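Side-chain contact in transcriptional regulator (Streptococcus pneumoniae, PDB 2GNP), which probably regulates transcription in response to a sugar or sugar phosphate bound by its putative sugar-binding domain: residues G49-L54 with Q223-A228. Sequence-based numbering, arbitrary orientation.
Sequences GVLRNL and QSLAVA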
ATOM      1  N   GLY A  49      -2.748 -13.238   9.077  1.00 16.94           N
ATOM      2  CA  GLY A  49      -2.422 -14.618   8.793  1.00 17.83           C
ATOM      3  C   GLY A  49      -1.686 -14.793   7.468  1.00 16.31           C
ATOM      4  O   GLY A  49      -0.671 -15.508   7.380  1.00 16.81           O
ATOM      5  N   VAL A  50      -2.230 -14.138   6.439  1.00 16.73           N
ATOM      6  CA  VAL A  50      -1.624 -14.185   5.116  1.00 16.92           C
ATOM      7  C   VAL A  50      -0.167 -13.703   5.189  1.00 15.83           C
ATOM      8  O   VAL A  50       0.760 -14.385   4.726  1.00 15.08           O
ATOM      9  CB  VAL A  50      -2.401 -13.365   4.094  1.00 16.89           C
ATOM     10  CG1 VAL A  50      -1.505 -13.135   2.915  1.00 18.21           C
ATOM     11  CG2 VAL A  50      -3.716 -14.095   3.675  1.00 17.59           C
ATOM     12  N   LEU A  51       0.077 -12.563   5.837  1.00 15.31           N
ATOM     13  CA  LEU A  51       1.460 -12.042   5.850  1.00 14.98           C
ATOM     14  C   LEU A  51       2.430 -12.955   6.662  1.00 15.11           C
ATOM     15  O   LEU A  51       3.570 -13.226   6.260  1.00 15.57           O
ATOM     16  CB  LEU A  51       1.470 -10.615   6.416  1.00 14.18           C
ATOM     17  CG  LEU A  51       2.837  -9.952   6.469  1.00 16.34           C
ATOM     18  CD1 LEU A  51       3.428  -9.833   5.058  1.00 16.75           C
ATOM     19  CD2 LEU A  51       2.667  -8.532   7.049  1.00 12.46           C
ATOM     20  N   ARG A  52       1.963 -13.442   7.818  1.00 15.82           N
ATOM     21  CA  ARG A  52       2.812 -14.277   8.640  1.00 16.91           C
ATOM     22  C   ARG A  52       3.305 -15.504   7.832  1.00 16.52           C
ATOM     23  O   ARG A  52       4.461 -15.932   7.911  1.00 16.89           O
ATOM     24  CB  ARG A  52       2.083 -14.684   9.944  1.00 16.46           C
ATOM     25  CG  ARG A  52       2.903 -15.646  10.815  1.00 15.99           C
ATOM     26  CD  ARG A  52       2.237 -15.946  12.148  1.00 18.96           C
ATOM     27  NE  ARG A  52       3.162 -16.623  13.088  1.00 18.37           N
ATOM     28  CZ  ARG A  52       3.436 -17.932  13.117  1.00 22.44           C
ATOM     29  NH1 ARG A  52       2.957 -18.762  12.180  1.00 22.42           N
ATOM     30  NH2 ARG A  52       4.263 -18.403  14.045  1.00 22.71           N
ATOM     31  N   ASN A  53       2.394 -16.082   7.033  1.00 18.46           N
ATOM     32  CA  ASN A  53       2.750 -17.218   6.178  1.00 19.80           C
ATOM     33  C   ASN A  53       3.744 -16.936   5.048  1.00 19.90           C
ATOM     34  O   ASN A  53       4.463 -17.837   4.567  1.00 20.29           O
ATOM     35  CB  ASN A  53       1.461 -17.832   5.632  1.00 20.03           C
ATOM     36  CG  ASN A  53       0.807 -18.759   6.644  1.00 25.67           C
ATOM     37  OD1 ASN A  53       1.491 -19.273   7.548  1.00 29.09           O
ATOM     38  ND2 ASN A  53      -0.507 -18.989   6.506  1.00 26.58           N
ATOM     39  N   LEU A  54       3.748 -15.680   4.602  1.00 17.71           N
ATOM     40  CA  LEU A  54       4.646 -15.209   3.560  1.00 20.37           C
ATOM     41  C   LEU A  54       6.043 -14.998   4.094  1.00 18.65           C
ATOM     42  O   LEU A  54       7.028 -15.166   3.374  1.00 20.42           O
ATOM     43  CB  LEU A  54       4.128 -13.908   2.929  1.00 20.71           C
ATOM     44  CG  LEU A  54       2.801 -13.942   2.144  1.00 23.48           C
ATOM     45  CD1 LEU A  54       2.483 -12.538   1.592  1.00 25.00           C
ATOM     46  CD2 LEU A  54       2.799 -15.024   1.027  1.00 27.11           C
ATOM     47  N   GLN A 223       6.247 -10.552  -4.178  1.00 15.03           N
ATOM     48  CA  GLN A 223       4.959 -10.647  -3.468  1.00 16.13           C
ATOM     49  C   GLN A 223       4.606  -9.263  -2.943  1.00 14.87           C
ATOM     50  O   GLN A 223       5.300  -8.744  -2.103  1.00 16.93           O
ATOM     51  CB  GLN A 223       5.019 -11.675  -2.335  1.00 17.98           C
ATOM     52  CG  GLN A 223       5.098 -13.165  -2.774  1.00 20.56           C
ATOM     53  CD  GLN A 223       4.036 -13.509  -3.736  1.00 32.18           C
ATOM     54  OE1 GLN A 223       2.903 -12.991  -3.644  1.00 34.93           O
ATOM     55  NE2 GLN A 223       4.368 -14.386  -4.696  1.00 34.45           N
ATOM     56  N   SER A 224       3.579  -8.649  -3.501  1.00 13.45           N
ATOM     57  CA  SER A 224       3.187  -7.307  -3.046  1.00 12.89           C
ATOM     58  C   SER A 224       1.753  -7.370  -2.600  1.00 11.35           C
ATOM     59  O   SER A 224       0.833  -7.661  -3.380  1.00 12.35           O
ATOM     60  CB  SER A 224       3.344  -6.265  -4.158  1.00 13.69           C
ATOM     61  OG  SER A 224       2.754  -6.730  -5.372  1.00 12.41           O
ATOM     62  N   LEU A 225       1.562  -7.068  -1.343  1.00 11.35           N
ATOM     63  CA  LEU A 225       0.266  -7.274  -0.677  1.00 13.31           C
ATOM     64  C   LEU A 225      -0.320  -5.930  -0.394  1.00 13.34           C
ATOM     65  O   LEU A 225       0.272  -5.158   0.396  1.00 12.93           O
ATOM     66  CB  LEU A 225       0.472  -8.031   0.635  1.00 15.02           C
ATOM     67  CG  LEU A 225      -0.679  -8.155   1.657  1.00 13.58           C
ATOM     68  CD1 LEU A 225      -1.836  -8.901   0.955  1.00 18.63           C
ATOM     69  CD2 LEU A 225      -0.225  -8.946   2.957  1.00 14.84           C
ATOM     70  N   ALA A 226      -1.491  -5.639  -0.972  1.00 12.95           N
ATOM     71  CA  ALA A 226      -2.220  -4.445  -0.598  1.00 13.73           C
ATOM     72  C   ALA A 226      -3.443  -4.854   0.221  1.00 13.87           C
ATOM     73  O   ALA A 226      -4.132  -5.793  -0.159  1.00 14.15           O
ATOM     74  CB  ALA A 226      -2.655  -3.663  -1.856  1.00 14.83           C
ATOM     75  N   VAL A 227      -3.704  -4.142   1.322  1.00 13.65           N
ATOM     76  CA  VAL A 227      -4.931  -4.348   2.076  1.00 13.06           C
ATOM     77  C   VAL A 227      -5.740  -3.062   2.019  1.00 14.30           C
ATOM     78  O   VAL A 227      -5.239  -1.972   2.437  1.00 14.16           O
ATOM     79  CB  VAL A 227      -4.585  -4.695   3.555  1.00 14.07           C
ATOM     80  CG1 VAL A 227      -5.878  -5.002   4.321  1.00 14.76           C
ATOM     81  CG2 VAL A 227      -3.618  -5.864   3.601  1.00 15.60           C
ATOM     82  N   ALA A 228      -6.947  -3.137   1.451  1.00 13.31           N
ATOM     83  CA  ALA A 228      -7.663  -1.883   1.160  1.00 15.89           C
ATOM     84  C   ALA A 228      -9.141  -2.169   0.906  1.00 15.72           C
ATOM     85  O   ALA A 228      -9.471  -3.097   0.156  1.00 14.39           O
ATOM     86  CB  ALA A 228      -7.016  -1.176  -0.095  1.00 15.74           C
TER
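Leu225 meets Val50 and Leu51 where helix 36-54 packs by its last turn on the largely parallel sheet of a Rossmann-like α/β fold, the putative sugar-binding domain. One methyl does most of the work: CD2 of Leu225 points at the helix and touches Leu51 and Val50. With CG anti to the backbone N (chi1 169°), the leucine reaches out from strand 223-227 and presents this methyl to the helix. The tighter side is at Leu51, whose CB lies 4.2 Å from Leu225 CD2. Leu51 CD1 turns to the same methyl at 4.3 Å, and its branch also rests on Ile76, Leu72 and Val155. Val50 approaches the same methyl from a different direction, its CG1 4.4 Å from Leu225 CD2; Val50 and Leu225 each also touch His248 and Ile250 of the adjoining strand 248-252. No hydrogen bond crosses between the segments, so the join is wholly apolar and rather relaxed even at its closest point.

Toward the start of the strand and the end of the helix, the contact loosens further. There Leu54 and Gln223, both partly exposed, face each other without close touch, about 4.8 Å apart from Leu54 CD1 to Gln223 CB. Gln223 spends its amide elsewhere, NE2 bonding Glu23 OE2. The same Leu54 CD1 stands 4.7 Å from Leu225 CD2, farther than the Leu51 and Val50 atoms that touch it.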